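Local coordinates for glycerol-3-phosphate dehydrogenase [NAD(+)] (PDB 6IUY), which probably interconverts dihydroxyacetone phosphate and sn-glycerol 3-phosphate with NAD, and carries a haloacid dehalogenase-like phosphatase domain that binds magnesium, at residues A[353-358]-A[559-564]. Sequence-based numbering, arbitrary orientation.
With NAD (nicotinamide-adenine-dinucleotide), chain C.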
loop_
_atom_site.group_PDB
_atom_site.type_symbol
_atom_site.label_atom_id
_atom_site.label_comp_id
_atom_site.label_asym_id
_atom_site.label_seq_id
_atom_site.Cartn_x
_atom_site.Cartn_y
_atom_site.Cartn_z
ATOM N N HIS A 353 -14.980 -15.687 14.606
ATOM C CA HIS A 353 -13.979 -15.525 15.655
ATOM C C HIS A 353 -14.504 -15.519 17.094
ATOM O O HIS A 353 -13.733 -15.740 18.021
ATOM C CB HIS A 353 -13.176 -14.256 15.414
ATOM C CG HIS A 353 -13.883 -13.008 15.820
ATOM N ND1 HIS A 353 -14.733 -12.328 14.975
ATOM C CD2 HIS A 353 -13.842 -12.295 16.968
ATOM C CE1 HIS A 353 -15.183 -11.247 15.588
ATOM N NE2 HIS A 353 -14.668 -11.212 16.804
ATOM N N GLN A 354 -15.792 -15.294 17.307
ATOM C CA GLN A 354 -16.287 -15.293 18.686
ATOM C C GLN A 354 -16.236 -16.687 19.321
ATOM O O GLN A 354 -16.325 -16.821 20.540
ATOM C CB GLN A 354 -17.713 -14.773 18.750
ATOM C CG GLN A 354 -18.666 -15.583 17.945
ATOM C CD GLN A 354 -18.887 -15.004 16.567
ATOM O OE1 GLN A 354 -17.929 -14.705 15.846
ATOM N NE2 GLN A 354 -20.152 -14.842 16.184
ATOM N N PHE A 355 -16.077 -17.713 18.491
ATOM C CA PHE A 355 -16.105 -19.100 18.950
ATOM C C PHE A 355 -14.706 -19.634 19.205
ATOM O O PHE A 355 -14.545 -20.724 19.780
ATOM C CB PHE A 355 -16.821 -19.992 17.922
ATOM C CG PHE A 355 -18.233 -19.592 17.681
ATOM C CD1 PHE A 355 -19.101 -19.396 18.751
ATOM C CD2 PHE A 355 -18.683 -19.352 16.407
ATOM C CE1 PHE A 355 -20.398 -18.995 18.542
ATOM C CE2 PHE A 355 -19.987 -18.943 16.183
ATOM C CZ PHE A 355 -20.850 -18.766 17.256
ATOM N N MET A 356 -13.698 -18.874 18.780
ATOM C CA MET A 356 -12.350 -19.428 18.659
ATOM C C MET A 356 -11.714 -19.675 20.000
ATOM O O MET A 356 -10.992 -20.660 20.166
ATOM C CB MET A 356 -11.451 -18.517 17.835
ATOM C CG MET A 356 -11.470 -18.892 16.366
ATOM S SD MET A 356 -10.750 -20.520 16.094
ATOM C CE MET A 356 -11.383 -20.830 14.493
ATOM N N HIS A 357 -11.981 -18.786 20.952
ATOM C CA HIS A 357 -11.394 -18.932 22.274
ATOM C C HIS A 357 -11.861 -20.247 22.923
ATOM O O HIS A 357 -11.051 -21.018 23.438
ATOM C CB HIS A 357 -11.755 -17.737 23.153
ATOM C CG HIS A 357 -11.099 -17.760 24.502
ATOM N ND1 HIS A 357 -9.738 -17.713 24.665
ATOM C CD2 HIS A 357 -11.632 -17.812 25.746
ATOM C CE1 HIS A 357 -9.448 -17.739 25.959
ATOM N NE2 HIS A 357 -10.576 -17.796 26.631
ATOM N N GLY A 358 -13.164 -20.505 22.871
ATOM C CA GLY A 358 -13.733 -21.724 23.428
ATOM C C GLY A 358 -13.212 -22.965 22.728
ATOM O O GLY A 358 -12.941 -23.982 23.373
ATOM N N GLY A 559 -27.616 -17.794 8.771
ATOM C CA GLY A 559 -26.737 -18.604 9.607
ATOM C C GLY A 559 -25.299 -18.112 9.681
ATOM O O GLY A 559 -24.627 -18.366 10.677
ATOM N N GLN A 560 -24.833 -17.401 8.644
ATOM C CA GLN A 560 -23.452 -16.905 8.628
ATOM C C GLN A 560 -23.291 -15.781 9.639
ATOM O O GLN A 560 -24.285 -15.206 10.104
ATOM C CB GLN A 560 -23.036 -16.447 7.228
ATOM C CG GLN A 560 -23.179 -17.536 6.154
ATOM C CD GLN A 560 -22.828 -17.052 4.766
ATOM O OE1 GLN A 560 -22.034 -16.112 4.588
ATOM N NE2 GLN A 560 -23.421 -17.685 3.765
ATOM N N LYS A 561 -22.035 -15.494 9.991
ATOM C CA LYS A 561 -21.738 -14.609 11.115
ATOM C C LYS A 561 -21.128 -13.265 10.690
ATOM O O LYS A 561 -20.129 -13.201 9.958
ATOM C CB LYS A 561 -20.793 -15.325 12.103
ATOM C CG LYS A 561 -21.382 -16.627 12.684
ATOM C CD LYS A 561 -22.663 -16.333 13.457
ATOM C CE LYS A 561 -23.349 -17.599 13.983
ATOM N NZ LYS A 561 -24.628 -17.262 14.721
ATOM N N LEU A 562 -21.755 -12.201 11.168
ATOM C CA LEU A 562 -21.296 -10.836 10.993
ATOM C C LEU A 562 -20.068 -10.609 11.873
ATOM O O LEU A 562 -20.102 -10.916 13.069
ATOM C CB LEU A 562 -22.423 -9.863 11.371
ATOM C CG LEU A 562 -22.239 -8.373 11.079
ATOM C CD1 LEU A 562 -22.223 -8.116 9.566
ATOM C CD2 LEU A 562 -23.330 -7.577 11.765
ATOM N N GLN A 563 -18.984 -10.076 11.315
ATOM C CA GLN A 563 -17.762 -9.977 12.109
ATOM C C GLN A 563 -17.325 -8.541 12.428
ATOM O O GLN A 563 -16.603 -8.320 13.403
ATOM C CB GLN A 563 -16.630 -10.714 11.402
ATOM C CG GLN A 563 -16.896 -12.183 11.162
ATOM C CD GLN A 563 -16.689 -13.047 12.425
ATOM O OE1 GLN A 563 -15.616 -13.627 12.621
ATOM N NE2 GLN A 563 -17.723 -13.142 13.263
ATOM N N GLY A 564 -17.764 -7.566 11.626
ATOM C CA GLY A 564 -17.323 -6.175 11.796
ATOM C C GLY A 564 -17.769 -5.404 13.045
ATOM O O GLY A 564 -17.031 -4.569 13.599
HETATM P PA NAD C . -19.838 -18.271 8.495
HETATM O O1A NAD C . -20.365 -18.891 7.267
HETATM O O2A NAD C . -19.912 -16.750 8.512
HETATM O O5B NAD C . -20.664 -18.789 9.800
HETATM C C5B NAD C . -21.351 -20.049 9.767
HETATM C C4B NAD C . -20.697 -21.027 10.776
HETATM O O4B NAD C . -20.906 -20.610 11.995
HETATM C C3B NAD C . -21.408 -22.382 10.703
HETATM O O3B NAD C . -20.686 -23.317 10.046
HETATM C C2B NAD C . -21.594 -22.794 12.176
HETATM O O2B NAD C . -21.176 -24.221 12.325
HETATM C C1B NAD C . -20.834 -21.979 12.825
HETATM N N9A NAD C . -21.333 -21.808 14.123
HETATM C C8A NAD C . -22.538 -21.333 14.514
HETATM N N7A NAD C . -22.562 -21.356 15.865
HETATM C C5A NAD C . -21.384 -21.866 16.314
HETATM C C6A NAD C . -20.894 -22.126 17.582
HETATM N N6A NAD C . -21.569 -21.906 18.814
HETATM N N1A NAD C . -19.660 -22.625 17.735
HETATM C C2A NAD C . -18.901 -22.887 16.634
HETATM N N3A NAD C . -19.380 -22.648 15.392
HETATM C C4A NAD C . -20.622 -22.136 15.239
HETATM O O3 NAD C . -18.309 -18.734 8.655
HETATM P PN NAD C . -17.110 -18.501 7.617
HETATM O O1N NAD C . -17.623 -17.921 6.310
HETATM O O2N NAD C . -16.382 -19.796 7.338
HETATM O O5D NAD C . -16.157 -17.416 8.254
HETATM C C5D NAD C . -15.365 -17.711 9.390
HETATM C C4D NAD C . -14.155 -16.767 9.357
HETATM O O4D NAD C . -13.718 -16.623 8.120
HETATM C C3D NAD C . -14.598 -15.392 9.812
HETATM O O3D NAD C . -13.714 -14.927 10.711
HETATM C C2D NAD C . -14.582 -14.517 8.527
HETATM O O2D NAD C . -14.363 -13.109 8.951
HETATM C C1D NAD C . -13.615 -15.032 7.821
HETATM N N1N NAD C . -13.717 -14.839 6.388
HETATM C C2N NAD C . -14.905 -14.993 5.704
HETATM C C3N NAD C . -14.951 -14.800 4.324
HETATM C C7N NAD C . -16.305 -14.955 3.599
HETATM O O7N NAD C . -16.450 -14.530 2.470
HETATM N N7N NAD C . -17.381 -15.627 4.285
HETATM C C4N NAD C . -13.817 -14.461 3.617
HETATM C C5N NAD C . -12.616 -14.334 4.292
HETATM C C6N NAD C . -12.581 -14.536 5.672
HETATM O O HOH W 1 -21.663 -12.553 14.899
#
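His353 and Gln563 have the nearest CA atoms across the two segments, 7.6 Å apart, where segment 353-358, which runs on into the helix ending at 366, faces the irregular loop 559-564. The gap is bridged by side chains, and by the NAD running along it. Gln563 does most of the work. Its OE1 takes two bonds from His353: the backbone N donates almost straight (174°) onto a lone pair at 2.9 Å, while ND1, 2.8 Å from OE1, comes from above the carbonyl plane yet keeps the oxygen near the plane of its own ring. O3D of the nicotinamide ribose of NAD donates to the same OE1. On the other branch, Gln563 NE2 gives a hydrogen to Gln354 OE1 at 3.0 Å, the two amides nearly coplanar, and a second to Leu562 O. With both ends of the amide held, its flip is fixed. Cut back to alanine, Gln563 would probably leave His353 N and ND1 without their shared acceptor, Gln354 OE1 without its donor and the ribose hydroxyl without its mate.

Phe355, with CG beside the backbone N (chi1 -60°), lays one ring face on the adenine, NAD C6A lying over its centre, 3.2 Å above the ring plane; Gln354 CG covers the opposite face. Lys561 CE reaches the ring edge, 4.2 Å from Phe355 CE2, and Lys561 N donates to the phosphate oxygen O2A of NAD. A water links Leu562 O to Gln354 NE2, weakly at the latter.

The contact thus closes the cofactor cleft between the Rossmann-type NAD domain and the helical C-terminal domain. Arg528 and Asn529, which bind dihydroxyacetone phosphate, lie beside Gln563. His353 NE2 is hydrogen-bonded to Glu570 of helix 564-577, and Leu562 packs on helix 528-541, while Met356 and His357 lean on helix 392-400.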